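Local coordinates for protein phosphoserine phosphatase RsbX (PDB 3W42) that dephosphorylates the stressosome protein RsbS as a manganese-binding PPM-type phosphatase and so negatively regulates sigma-B in Bacillus subtilis, at residues Y145-L158 against R187-S199. Sequence-based numbering, arbitrary orientation. Where two conformers were deposited one is given.
Sequences YEKGSKFIIHTDGL and RKDDLTYILGQLS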
loop_
_atom_site.group_PDB
_atom_site.type_symbol
_atom_site.label_atom_id
_atom_site.label_comp_id
_atom_site.label_asym_id
_atom_site.label_seq_id
_atom_site.Cartn_x
_atom_site.Cartn_y
_atom_site.Cartn_z
ATOM N N TYR A 145 15.316 3.961 -6.870
ATOM C CA TYR A 145 14.554 5.180 -7.075
ATOM C C TYR A 145 15.521 6.366 -7.048
ATOM O O TYR A 145 16.526 6.361 -6.394
ATOM C CB TYR A 145 13.384 5.367 -6.088
ATOM C CG TYR A 145 13.808 5.578 -4.670
ATOM C CD1 TYR A 145 14.072 6.835 -4.161
ATOM C CD2 TYR A 145 13.935 4.503 -3.806
ATOM C CE1 TYR A 145 14.434 7.041 -2.878
ATOM C CE2 TYR A 145 14.366 4.716 -2.462
ATOM C CZ TYR A 145 14.578 5.954 -1.998
ATOM O OH TYR A 145 14.942 6.119 -0.688
ATOM N N GLU A 146 15.134 7.427 -7.699
ATOM C CA GLU A 146 15.833 8.714 -7.666
ATOM C C GLU A 146 15.269 9.646 -6.635
ATOM O O GLU A 146 14.059 9.604 -6.316
ATOM C CB GLU A 146 15.833 9.403 -9.009
ATOM C CG GLU A 146 16.584 8.624 -10.046
ATOM C CD GLU A 146 16.912 9.370 -11.269
ATOM O OE1 GLU A 146 15.942 9.476 -12.054
ATOM O OE2 GLU A 146 18.099 9.704 -11.532
ATOM N N LYS A 147 16.133 10.471 -6.066
ATOM C CA LYS A 147 15.664 11.460 -5.142
ATOM C C LYS A 147 14.505 12.270 -5.765
ATOM O O LYS A 147 14.497 12.630 -6.934
ATOM C CB LYS A 147 16.774 12.370 -4.620
ATOM C CG LYS A 147 17.449 13.212 -5.665
ATOM C CD LYS A 147 18.362 14.269 -5.003
ATOM C CE LYS A 147 19.217 15.058 -6.006
ATOM N NZ LYS A 147 20.184 14.257 -6.711
ATOM N N GLY A 148 13.475 12.548 -4.949
ATOM C CA GLY A 148 12.337 13.265 -5.410
ATOM C C GLY A 148 11.161 12.410 -5.827
ATOM O O GLY A 148 10.087 12.953 -6.127
ATOM N N SER A 149 11.353 11.116 -5.908
ATOM C CA SER A 149 10.265 10.208 -6.259
ATOM C C SER A 149 9.112 10.297 -5.296
ATOM O O SER A 149 9.306 10.531 -4.098
ATOM C CB SER A 149 10.787 8.772 -6.331
ATOM O OG SER A 149 11.752 8.605 -7.366
ATOM N N LYS A 150 7.899 10.110 -5.816
ATOM C CA LYS A 150 6.673 10.162 -5.038
ATOM C C LYS A 150 5.838 8.914 -5.377
ATOM O O LYS A 150 5.784 8.538 -6.560
ATOM C CB LYS A 150 5.867 11.423 -5.350
ATOM C CG LYS A 150 6.526 12.677 -4.858
ATOM C CD LYS A 150 6.012 13.987 -5.393
ATOM C CE LYS A 150 6.620 14.281 -6.766
ATOM N NZ LYS A 150 6.047 15.435 -7.406
ATOM N N PHE A 151 5.192 8.298 -4.405
ATOM C CA PHE A 151 4.475 7.081 -4.642
ATOM C C PHE A 151 3.131 7.056 -3.925
ATOM O O PHE A 151 2.942 7.758 -2.914
ATOM C CB PHE A 151 5.275 5.835 -4.356
ATOM C CG PHE A 151 5.590 5.591 -2.890
ATOM C CD1 PHE A 151 4.671 4.981 -2.075
ATOM C CD2 PHE A 151 6.800 5.983 -2.346
ATOM C CE1 PHE A 151 5.000 4.770 -0.667
ATOM C CE2 PHE A 151 7.079 5.745 -0.987
ATOM C CZ PHE A 151 6.194 5.145 -0.172
ATOM N N ILE A 152 2.272 6.173 -4.367
ATOM C CA ILE A 152 1.044 5.814 -3.681
ATOM C C ILE A 152 0.844 4.325 -3.722
ATOM O O ILE A 152 1.135 3.675 -4.754
ATOM C CB ILE A 152 -0.159 6.562 -4.278
ATOM C CG1 ILE A 152 -1.440 6.376 -3.426
ATOM C CG2 ILE A 152 -0.433 6.165 -5.728
ATOM C CD1 ILE A 152 -2.630 7.234 -3.886
ATOM N N ILE A 153 0.299 3.768 -2.666
ATOM C CA ILE A 153 -0.290 2.428 -2.624
ATOM C C ILE A 153 -1.743 2.605 -2.238
ATOM O O ILE A 153 -1.998 3.287 -1.226
ATOM C CB ILE A 153 0.392 1.494 -1.612
ATOM C CG1 ILE A 153 1.893 1.358 -1.931
ATOM C CG2 ILE A 153 -0.258 0.137 -1.606
ATOM C CD1 ILE A 153 2.681 0.661 -0.778
ATOM N N HIS A 154 -2.697 2.049 -2.967
ATOM C CA HIS A 154 -4.111 2.284 -2.640
ATOM C C HIS A 154 -4.980 1.089 -2.897
ATOM O O HIS A 154 -4.750 0.283 -3.835
ATOM C CB HIS A 154 -4.637 3.493 -3.400
ATOM C CG HIS A 154 -4.773 3.350 -4.875
ATOM N ND1 HIS A 154 -5.872 2.751 -5.455
ATOM C CD2 HIS A 154 -4.006 3.748 -5.928
ATOM C CE1 HIS A 154 -5.724 2.806 -6.794
ATOM N NE2 HIS A 154 -4.599 3.414 -7.101
ATOM N N THR A 155 -6.019 0.930 -2.094
ATOM C CA THR A 155 -7.055 -0.037 -2.333
ATOM C C THR A 155 -7.983 0.396 -3.479
ATOM O O THR A 155 -7.981 1.564 -3.915
ATOM C CB THR A 155 -7.816 -0.417 -1.057
ATOM O OG1 THR A 155 -8.495 0.751 -0.600
ATOM C CG2 THR A 155 -6.916 -1.006 0.012
ATOM N N ASP A 156 -8.811 -0.541 -3.872
ATOM C CA ASP A 156 -9.771 -0.298 -4.948
ATOM C C ASP A 156 -10.863 0.695 -4.635
ATOM O O ASP A 156 -11.542 1.134 -5.514
ATOM C CB ASP A 156 -10.334 -1.636 -5.449
ATOM C CG ASP A 156 -11.178 -2.372 -4.433
ATOM O OD1 ASP A 156 -11.312 -1.889 -3.296
ATOM O OD2 ASP A 156 -11.696 -3.467 -4.820
ATOM N N GLY A 157 -10.985 1.124 -3.398
ATOM C CA GLY A 157 -11.919 2.192 -3.058
ATOM C C GLY A 157 -11.493 3.537 -3.623
ATOM O O GLY A 157 -12.329 4.427 -3.686
ATOM N N LEU A 158 -10.226 3.733 -3.997
ATOM C CA LEU A 158 -9.754 4.936 -4.619
ATOM C C LEU A 158 -9.715 4.675 -6.150
ATOM O O LEU A 158 -8.960 3.860 -6.633
ATOM C CB LEU A 158 -8.349 5.284 -4.158
ATOM C CG LEU A 158 -7.798 6.572 -4.747
ATOM C CD1 LEU A 158 -8.512 7.784 -4.353
ATOM C CD2 LEU A 158 -6.324 6.709 -4.415
ATOM N N ARG A 187 -17.551 7.652 -0.858
ATOM C CA ARG A 187 -17.466 6.557 0.091
ATOM C C ARG A 187 -18.222 5.313 -0.358
ATOM O O ARG A 187 -18.847 4.586 0.448
ATOM C CB ARG A 187 -17.933 7.060 1.484
ATOM C CG ARG A 187 -17.145 8.244 1.997
ATOM C CD ARG A 187 -17.612 8.705 3.376
ATOM N NE ARG A 187 -17.420 7.653 4.317
ATOM C CZ ARG A 187 -17.787 7.716 5.589
ATOM N NH1 ARG A 187 -18.349 8.812 6.086
ATOM N NH2 ARG A 187 -17.585 6.653 6.331
ATOM N N LYS A 188 -18.076 4.970 -1.618
ATOM C CA LYS A 188 -18.714 3.782 -2.117
ATOM C C LYS A 188 -18.061 2.466 -1.593
ATOM O O LYS A 188 -18.717 1.420 -1.495
ATOM C CB LYS A 188 -18.687 3.841 -3.627
ATOM C CG LYS A 188 -19.189 2.710 -4.288
ATOM C CD LYS A 188 -19.858 3.175 -5.585
ATOM C CE LYS A 188 -20.337 4.687 -5.546
ATOM N NZ LYS A 188 -21.002 5.189 -4.268
ATOM N N ASP A 189 -16.790 2.486 -1.259
ATOM C CA ASP A 189 -16.105 1.377 -0.665
ATOM C C ASP A 189 -15.198 1.961 0.418
ATOM O O ASP A 189 -14.940 3.156 0.430
ATOM C CB ASP A 189 -15.238 0.637 -1.732
ATOM C CG ASP A 189 -14.611 -0.675 -1.258
ATOM O OD1 ASP A 189 -15.065 -1.224 -0.217
ATOM O OD2 ASP A 189 -13.700 -1.176 -1.968
ATOM N N ASP A 190 -14.662 1.103 1.306
ATOM C CA ASP A 190 -13.507 1.465 2.091
ATOM C C ASP A 190 -12.408 1.981 1.176
ATOM O O ASP A 190 -12.191 1.419 0.082
ATOM C CB ASP A 190 -13.000 0.244 2.836
ATOM C CG ASP A 190 -14.031 -0.382 3.804
ATOM O OD1 ASP A 190 -14.810 0.370 4.408
ATOM O OD2 ASP A 190 -13.964 -1.610 3.977
ATOM N N LEU A 191 -11.740 3.019 1.610
ATOM C CA LEU A 191 -10.705 3.674 0.782
ATOM C C LEU A 191 -9.509 3.882 1.655
ATOM O O LEU A 191 -9.586 4.597 2.678
ATOM C CB LEU A 191 -11.264 4.994 0.259
ATOM C CG LEU A 191 -10.504 5.725 -0.820
ATOM C CD1 LEU A 191 -11.380 6.799 -1.455
ATOM C CD2 LEU A 191 -9.239 6.336 -0.340
ATOM N N THR A 192 -8.356 3.303 1.262
ATOM C CA THR A 192 -7.072 3.402 1.960
ATOM C C THR A 192 -6.019 3.752 1.000
ATOM O O THR A 192 -5.921 3.128 -0.074
ATOM C CB THR A 192 -6.741 2.075 2.683
ATOM O OG1 THR A 192 -7.808 1.695 3.524
ATOM C CG2 THR A 192 -5.510 2.205 3.508
ATOM N N TYR A 193 -5.157 4.706 1.360
ATOM C CA TYR A 193 -3.952 4.924 0.567
ATOM C C TYR A 193 -2.823 5.347 1.465
ATOM O O TYR A 193 -3.008 5.944 2.520
ATOM C CB TYR A 193 -4.163 5.921 -0.610
ATOM C CG TYR A 193 -4.610 7.305 -0.276
ATOM C CD1 TYR A 193 -3.741 8.279 0.163
ATOM C CD2 TYR A 193 -5.931 7.674 -0.461
ATOM C CE1 TYR A 193 -4.196 9.585 0.409
ATOM C CE2 TYR A 193 -6.359 8.962 -0.244
ATOM C CZ TYR A 193 -5.518 9.903 0.195
ATOM O OH TYR A 193 -5.996 11.183 0.405
ATOM N N ILE A 194 -1.604 5.040 1.003
ATOM C CA ILE A 194 -0.362 5.490 1.598
ATOM C C ILE A 194 0.369 6.277 0.540
ATOM O O ILE A 194 0.597 5.774 -0.550
ATOM C CB ILE A 194 0.506 4.344 2.099
ATOM C CG1 ILE A 194 -0.187 3.474 3.141
ATOM C CG2 ILE A 194 1.858 4.874 2.597
ATOM C CD1 ILE A 194 0.644 2.309 3.685
ATOM N N LEU A 195 0.743 7.509 0.849
ATOM C CA LEU A 195 1.553 8.363 0.025
ATOM C C LEU A 195 2.958 8.461 0.603
ATOM O O LEU A 195 3.111 8.604 1.839
ATOM C CB LEU A 195 0.999 9.756 0.002
ATOM C CG LEU A 195 -0.323 9.904 -0.747
ATOM C CD1 LEU A 195 -0.996 11.209 -0.541
ATOM C CD2 LEU A 195 0.066 9.811 -2.391
ATOM N N GLY A 196 3.972 8.539 -0.244
ATOM C CA GLY A 196 5.309 8.832 0.180
ATOM C C GLY A 196 6.000 9.775 -0.796
ATOM O O GLY A 196 5.796 9.744 -1.985
ATOM N N GLN A 197 6.836 10.623 -0.214
ATOM C CA GLN A 197 7.737 11.513 -0.947
ATOM C C GLN A 197 9.138 11.200 -0.433
ATOM O O GLN A 197 9.400 11.345 0.761
ATOM C CB GLN A 197 7.361 12.980 -0.761
ATOM C CG GLN A 197 8.372 13.909 -1.404
ATOM C CD GLN A 197 7.920 15.338 -1.322
ATOM O OE1 GLN A 197 7.962 16.037 -2.359
ATOM N NE2 GLN A 197 7.549 15.790 -0.181
ATOM N N LEU A 198 10.023 10.800 -1.357
ATOM C CA LEU A 198 11.369 10.278 -0.999
ATOM C C LEU A 198 12.423 11.308 -1.291
ATOM O O LEU A 198 12.488 11.876 -2.419
ATOM C CB LEU A 198 11.634 9.025 -1.862
ATOM C CG LEU A 198 10.773 7.826 -1.457
ATOM C CD1 LEU A 198 10.634 6.834 -2.558
ATOM C CD2 LEU A 198 11.407 7.146 -0.204
ATOM N N SER A 199 13.311 11.541 -0.349
ATOM C CA SER A 199 14.441 12.451 -0.473
ATOM C C SER A 199 15.628 11.749 -1.185
ATOM O O SER A 199 16.625 12.490 -1.387
ATOM C CB SER A 199 14.845 12.951 0.915
ATOM O OG SER A 199 13.717 13.542 1.512
ATOM O OXT SER A 199 15.564 10.528 -1.401
HETATM O O HOH W 1 15.012 8.655 0.326
HETATM O O HOH W 2 9.565 15.183 -4.608
HETATM O O HOH W 3 7.844 17.266 -5.323
HETATM O O HOH W 4 -14.892 4.644 -2.590
#
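Phe151 lays its ring over Gly196, whose CA stands 3.9 Å from the ring centroid and 18° off the normal, a CH-pi contact. CG sits between the backbone N and the carbonyl carbon, which swings the ring across the neighbouring strand; CD1 of Leu198 meets its edge. The same CD1 lies over the centre of the Tyr145 ring, 3.8 Å from its centroid. On the other sheet face, Ile152 CB packs alongside Leu195 CD2 while Ile152 CD1 reaches Tyr193 CB at 3.8 Å; helix 173-179 covers Leu195 here.

Strands 150-154 and 191-198 run antiparallel at 161°, neighbours in one of the two antiparallel sheets of the alpha-beta-beta-alpha sandwich of PP2C-type phosphatases. Phe151-Gly196 and Ile153-Ile194 are hydrogen-bonded pairs, and Thr155 N to Thr192 O, 3.0 Å, extends the ladder toward the metal. There Asp156 OD1 and Asp189 OD2 approach to 2.8 Å, their carboxylate planes 62° apart, because both ligate manganese, with Asp44 completing the protein site. Water 4 joins Gly157 O to Asp189 N beside it. At the far end, water 1 accepts from Tyr145 OH (2.7 Å) and donates to the C-terminal Ser199 OXT (2.6 Å), which also salt-bridges Arg100.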